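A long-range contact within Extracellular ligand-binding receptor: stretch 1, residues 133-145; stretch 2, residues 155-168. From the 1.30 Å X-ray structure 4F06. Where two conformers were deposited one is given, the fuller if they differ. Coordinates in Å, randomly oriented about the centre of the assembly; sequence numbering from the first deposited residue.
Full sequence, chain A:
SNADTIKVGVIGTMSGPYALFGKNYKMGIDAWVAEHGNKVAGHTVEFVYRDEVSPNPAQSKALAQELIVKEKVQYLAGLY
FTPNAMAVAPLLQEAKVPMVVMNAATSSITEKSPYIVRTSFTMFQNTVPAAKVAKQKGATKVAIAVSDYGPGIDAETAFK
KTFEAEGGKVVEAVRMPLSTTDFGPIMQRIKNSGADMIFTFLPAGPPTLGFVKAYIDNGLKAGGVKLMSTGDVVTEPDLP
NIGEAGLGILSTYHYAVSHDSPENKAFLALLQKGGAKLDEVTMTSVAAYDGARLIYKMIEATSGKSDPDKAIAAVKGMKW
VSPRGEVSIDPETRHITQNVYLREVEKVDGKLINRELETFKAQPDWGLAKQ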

# COMPACT_ATOMS: atom_id res chain seq x y z
N VAL A 133 5.23 -2.30 -18.61
CA VAL A 133 5.15 -0.95 -19.17
C VAL A 133 6.55 -0.45 -19.56
O VAL A 133 6.74 0.19 -20.58
CB VAL A 133 4.48 0.05 -18.22
CG1 VAL A 133 4.55 1.47 -18.80
CG2 VAL A 133 3.03 -0.32 -18.00
N ALA A 134 7.56 -0.79 -18.75
CA ALA A 134 8.92 -0.35 -19.06
C ALA A 134 9.33 -0.85 -20.46
O ALA A 134 9.87 -0.08 -21.28
CB ALA A 134 9.89 -0.83 -17.98
N LYS A 135 9.00 -2.11 -20.75
CA LYS A 135 9.31 -2.65 -22.05
C LYS A 135 8.47 -1.94 -23.13
O LYS A 135 9.00 -1.59 -24.18
CB LYS A 135 9.01 -4.16 -22.04
CG LYS A 135 9.23 -4.84 -23.37
CD LYS A 135 10.70 -4.91 -23.62
CE LYS A 135 11.00 -5.33 -25.04
NZ LYS A 135 12.46 -5.43 -25.22
N GLN A 136 7.18 -1.74 -22.87
CA GLN A 136 6.28 -1.11 -23.87
C GLN A 136 6.76 0.31 -24.18
O GLN A 136 6.60 0.75 -25.33
CB GLN A 136 4.83 -1.07 -23.36
CG GLN A 136 4.10 -2.43 -23.29
CD GLN A 136 3.81 -3.00 -24.67
OE1 GLN A 136 4.29 -2.50 -25.65
NE2 GLN A 136 3.03 -4.02 -24.73
N LYS A 137 7.37 0.99 -23.19
CA LYS A 137 7.84 2.36 -23.36
C LYS A 137 9.24 2.43 -23.99
O LYS A 137 9.79 3.51 -24.14
CB LYS A 137 7.84 3.16 -22.02
CG LYS A 137 6.48 3.36 -21.35
CD LYS A 137 5.53 4.23 -22.14
CE LYS A 137 5.44 5.61 -21.51
NZ LYS A 137 4.84 6.59 -22.47
N GLY A 138 9.82 1.29 -24.32
CA GLY A 138 11.08 1.26 -25.05
C GLY A 138 12.32 1.20 -24.18
O GLY A 138 13.41 1.34 -24.70
N ALA A 139 12.18 0.93 -22.88
CA ALA A 139 13.38 0.84 -22.04
C ALA A 139 14.20 -0.36 -22.45
O ALA A 139 13.64 -1.41 -22.80
CB ALA A 139 13.02 0.71 -20.57
N THR A 140 15.51 -0.21 -22.40
CA THR A 140 16.34 -1.36 -22.69
C THR A 140 17.32 -1.69 -21.58
O THR A 140 17.57 -2.89 -21.36
CB THR A 140 17.13 -1.19 -23.98
OG1 THR A 140 17.85 0.02 -23.89
CG2 THR A 140 16.19 -1.09 -25.14
N LYS A 141 17.86 -0.66 -20.91
CA LYS A 141 18.76 -0.88 -19.78
C LYS A 141 18.22 -0.14 -18.55
O LYS A 141 18.09 1.09 -18.56
CB LYS A 141 20.16 -0.37 -20.13
CG LYS A 141 20.81 -1.16 -21.26
CD LYS A 141 22.25 -0.69 -21.47
CE LYS A 141 22.87 -1.24 -22.75
NZ LYS A 141 22.66 -2.69 -22.97
N VAL A 142 17.87 -0.89 -17.50
CA VAL A 142 17.25 -0.31 -16.32
C VAL A 142 18.18 -0.40 -15.12
O VAL A 142 18.86 -1.42 -14.93
CB VAL A 142 15.91 -1.04 -16.02
CG1 VAL A 142 15.38 -0.70 -14.62
CG2 VAL A 142 14.86 -0.64 -17.06
N ALA A 143 18.22 0.69 -14.33
CA ALA A 143 18.84 0.67 -13.01
C ALA A 143 17.72 0.56 -11.98
O ALA A 143 16.78 1.38 -11.96
CB ALA A 143 19.60 1.99 -12.76
N ILE A 144 17.81 -0.49 -11.15
CA ILE A 144 16.86 -0.66 -10.04
C ILE A 144 17.43 -0.05 -8.77
O ILE A 144 18.58 -0.33 -8.45
CB ILE A 144 16.55 -2.16 -9.81
CG1 ILE A 144 15.90 -2.81 -11.07
CG2 ILE A 144 15.72 -2.36 -8.54
CD1 ILE A 144 15.73 -4.32 -10.96
N ALA A 145 16.61 0.71 -8.05
CA ALA A 145 17.04 1.24 -6.76
C ALA A 145 15.88 1.00 -5.80
O ALA A 145 14.77 1.53 -6.02
CB ALA A 145 17.33 2.75 -6.84
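Stretch 2, residues 155-168: AETAFKKTFEAEGG

Stretch 2 is helical from Ala 155 to Ala 165 and runs nearly antiparallel to strand 141-145, at 164° between their N-to-C directions and 9.3 Å at closest axial approach. The register pairs Ile 144 with Glu 156 (CA to CA 6.7 Å) and, past the end of the helix, Thr 140 with Gly 168 (CA to CA 5.2 Å). Phe 163 (chi1 t, chi2 62°) covers the most surface in stretch 2. Its CB points sideways, but the ring reaches back to stretch 1, where CE2 lies 3.5 Å from Val 142 CG2 and CE1 4.0 Å from Ala 134 CB; Ala 139 O meets the ring edge, 3.6 Å from CZ. One turn earlier, Phe 159 (chi1 t, chi2 -84°) points toward stretch 1 and places CE1 3.6 Å from Val 142 CG1, so Val 142 touches both rings. Ile 144 extends this apolar contact, its CD1 3.9 Å from Phe 159 CD1 and 3.7 Å from Lys 160 CG. The helix closes in a Schellman motif, with Gly 167 at positive phi and Gly 168 N bonded to Phe 163 O at 2.9 Å. Here Lys 135 lies along Glu 166, with Lys 135 CG 3.4 Å from Glu 166 OE1, and Lys 135 NZ donates a weak hydrogen bond to Glu 166 O (3.3 Å).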

# COMPACT_ATOMS: atom_id res chain seq x y z
N ALA A 155 10.22 -6.13 -4.73
CA ALA A 155 10.09 -5.28 -5.94
C ALA A 155 11.26 -5.52 -6.89
O ALA A 155 11.08 -5.63 -8.11
CB ALA A 155 10.02 -3.79 -5.59
N GLU A 156 12.49 -5.58 -6.34
CA GLU A 156 13.65 -5.85 -7.18
C GLU A 156 13.50 -7.20 -7.90
O GLU A 156 13.77 -7.29 -9.11
CB GLU A 156 14.91 -5.81 -6.32
CG GLU A 156 16.16 -6.22 -7.10
CD GLU A 156 17.40 -6.25 -6.23
OE1 GLU A 156 17.34 -6.01 -5.05
OE2 GLU A 156 18.48 -6.60 -6.78
N THR A 157 13.14 -8.25 -7.16
CA THR A 157 13.03 -9.61 -7.72
C THR A 157 11.95 -9.62 -8.80
O THR A 157 12.16 -10.13 -9.91
CB THR A 157 12.69 -10.59 -6.60
OG1 THR A 157 13.75 -10.54 -5.64
CG2 THR A 157 12.54 -11.98 -7.17
N ALA A 158 10.79 -9.00 -8.50
CA ALA A 158 9.69 -8.99 -9.46
C ALA A 158 10.08 -8.25 -10.73
O ALA A 158 9.77 -8.69 -11.87
CB ALA A 158 8.48 -8.31 -8.83
N PHE A 159 10.73 -7.09 -10.59
CA PHE A 159 11.09 -6.32 -11.78
C PHE A 159 12.15 -7.06 -12.61
O PHE A 159 12.02 -7.16 -13.84
CB PHE A 159 11.61 -4.91 -11.41
CG PHE A 159 11.66 -4.02 -12.61
CD1 PHE A 159 12.75 -4.02 -13.47
CD2 PHE A 159 10.58 -3.20 -12.91
CE1 PHE A 159 12.78 -3.22 -14.61
CE2 PHE A 159 10.60 -2.37 -14.02
CZ PHE A 159 11.69 -2.40 -14.89
N LYS A 160 13.22 -7.56 -11.96
CA LYS A 160 14.26 -8.30 -12.71
C LYS A 160 13.62 -9.44 -13.47
O LYS A 160 13.89 -9.59 -14.68
CB LYS A 160 15.28 -8.91 -11.76
CG LYS A 160 16.32 -7.96 -11.27
CD LYS A 160 17.26 -8.69 -10.31
CE LYS A 160 18.42 -7.80 -9.88
NZ LYS A 160 19.38 -8.60 -9.06
N LYS A 161 12.81 -10.28 -12.80
CA LYS A 161 12.30 -11.48 -13.46
C LYS A 161 11.42 -11.11 -14.65
O LYS A 161 11.50 -11.72 -15.73
CB LYS A 161 11.54 -12.35 -12.45
CG LYS A 161 12.44 -13.10 -11.49
CD LYS A 161 11.71 -14.07 -10.59
CE LYS A 161 12.71 -14.77 -9.67
NZ LYS A 161 11.98 -15.79 -8.88
N THR A 162 10.56 -10.10 -14.46
CA THR A 162 9.56 -9.78 -15.51
C THR A 162 10.23 -9.05 -16.67
O THR A 162 10.03 -9.39 -17.83
CB THR A 162 8.43 -8.93 -14.91
OG1 THR A 162 7.89 -9.59 -13.76
CG2 THR A 162 7.33 -8.64 -15.91
N PHE A 163 11.04 -8.04 -16.35
CA PHE A 163 11.72 -7.26 -17.39
C PHE A 163 12.70 -8.11 -18.21
O PHE A 163 12.76 -8.01 -19.43
CB PHE A 163 12.40 -6.02 -16.76
CG PHE A 163 12.91 -5.02 -17.79
CD1 PHE A 163 12.02 -4.38 -18.66
CD2 PHE A 163 14.27 -4.65 -17.81
CE1 PHE A 163 12.50 -3.44 -19.57
CE2 PHE A 163 14.74 -3.69 -18.69
CZ PHE A 163 13.85 -3.09 -19.58
N GLU A 164 13.46 -8.97 -17.52
CA GLU A 164 14.41 -9.82 -18.24
C GLU A 164 13.66 -10.85 -19.09
O GLU A 164 14.12 -11.16 -20.19
CB GLU A 164 15.42 -10.48 -17.27
CG GLU A 164 16.32 -9.41 -16.62
CD GLU A 164 17.15 -9.92 -15.48
OE1 GLU A 164 17.34 -11.14 -15.37
OE2 GLU A 164 17.62 -9.08 -14.65
N ALA A 165 12.48 -11.33 -18.67
CA ALA A 165 11.77 -12.28 -19.50
C ALA A 165 11.26 -11.60 -20.80
O ALA A 165 11.01 -12.28 -21.78
CB ALA A 165 10.61 -12.87 -18.72
N GLU A 166 11.07 -10.28 -20.73
CA GLU A 166 10.67 -9.43 -21.86
C GLU A 166 11.89 -9.05 -22.76
O GLU A 166 11.73 -8.35 -23.76
CB GLU A 166 10.02 -8.13 -21.34
CG GLU A 166 8.68 -8.26 -20.61
CD GLU A 166 7.46 -8.31 -21.52
OE1 GLU A 166 7.46 -7.69 -22.61
OE2 GLU A 166 6.48 -8.97 -21.14
N GLY A 167 13.10 -9.50 -22.41
CA GLY A 167 14.31 -9.15 -23.19
C GLY A 167 15.05 -7.92 -22.70
O GLY A 167 16.02 -7.51 -23.32
N GLY A 168 14.56 -7.29 -21.63
CA GLY A 168 15.25 -6.16 -21.03
C GLY A 168 16.50 -6.52 -20.27
O GLY A 168 16.66 -7.66 -19.83
O HOH W 1 17.23 -4.70 -23.65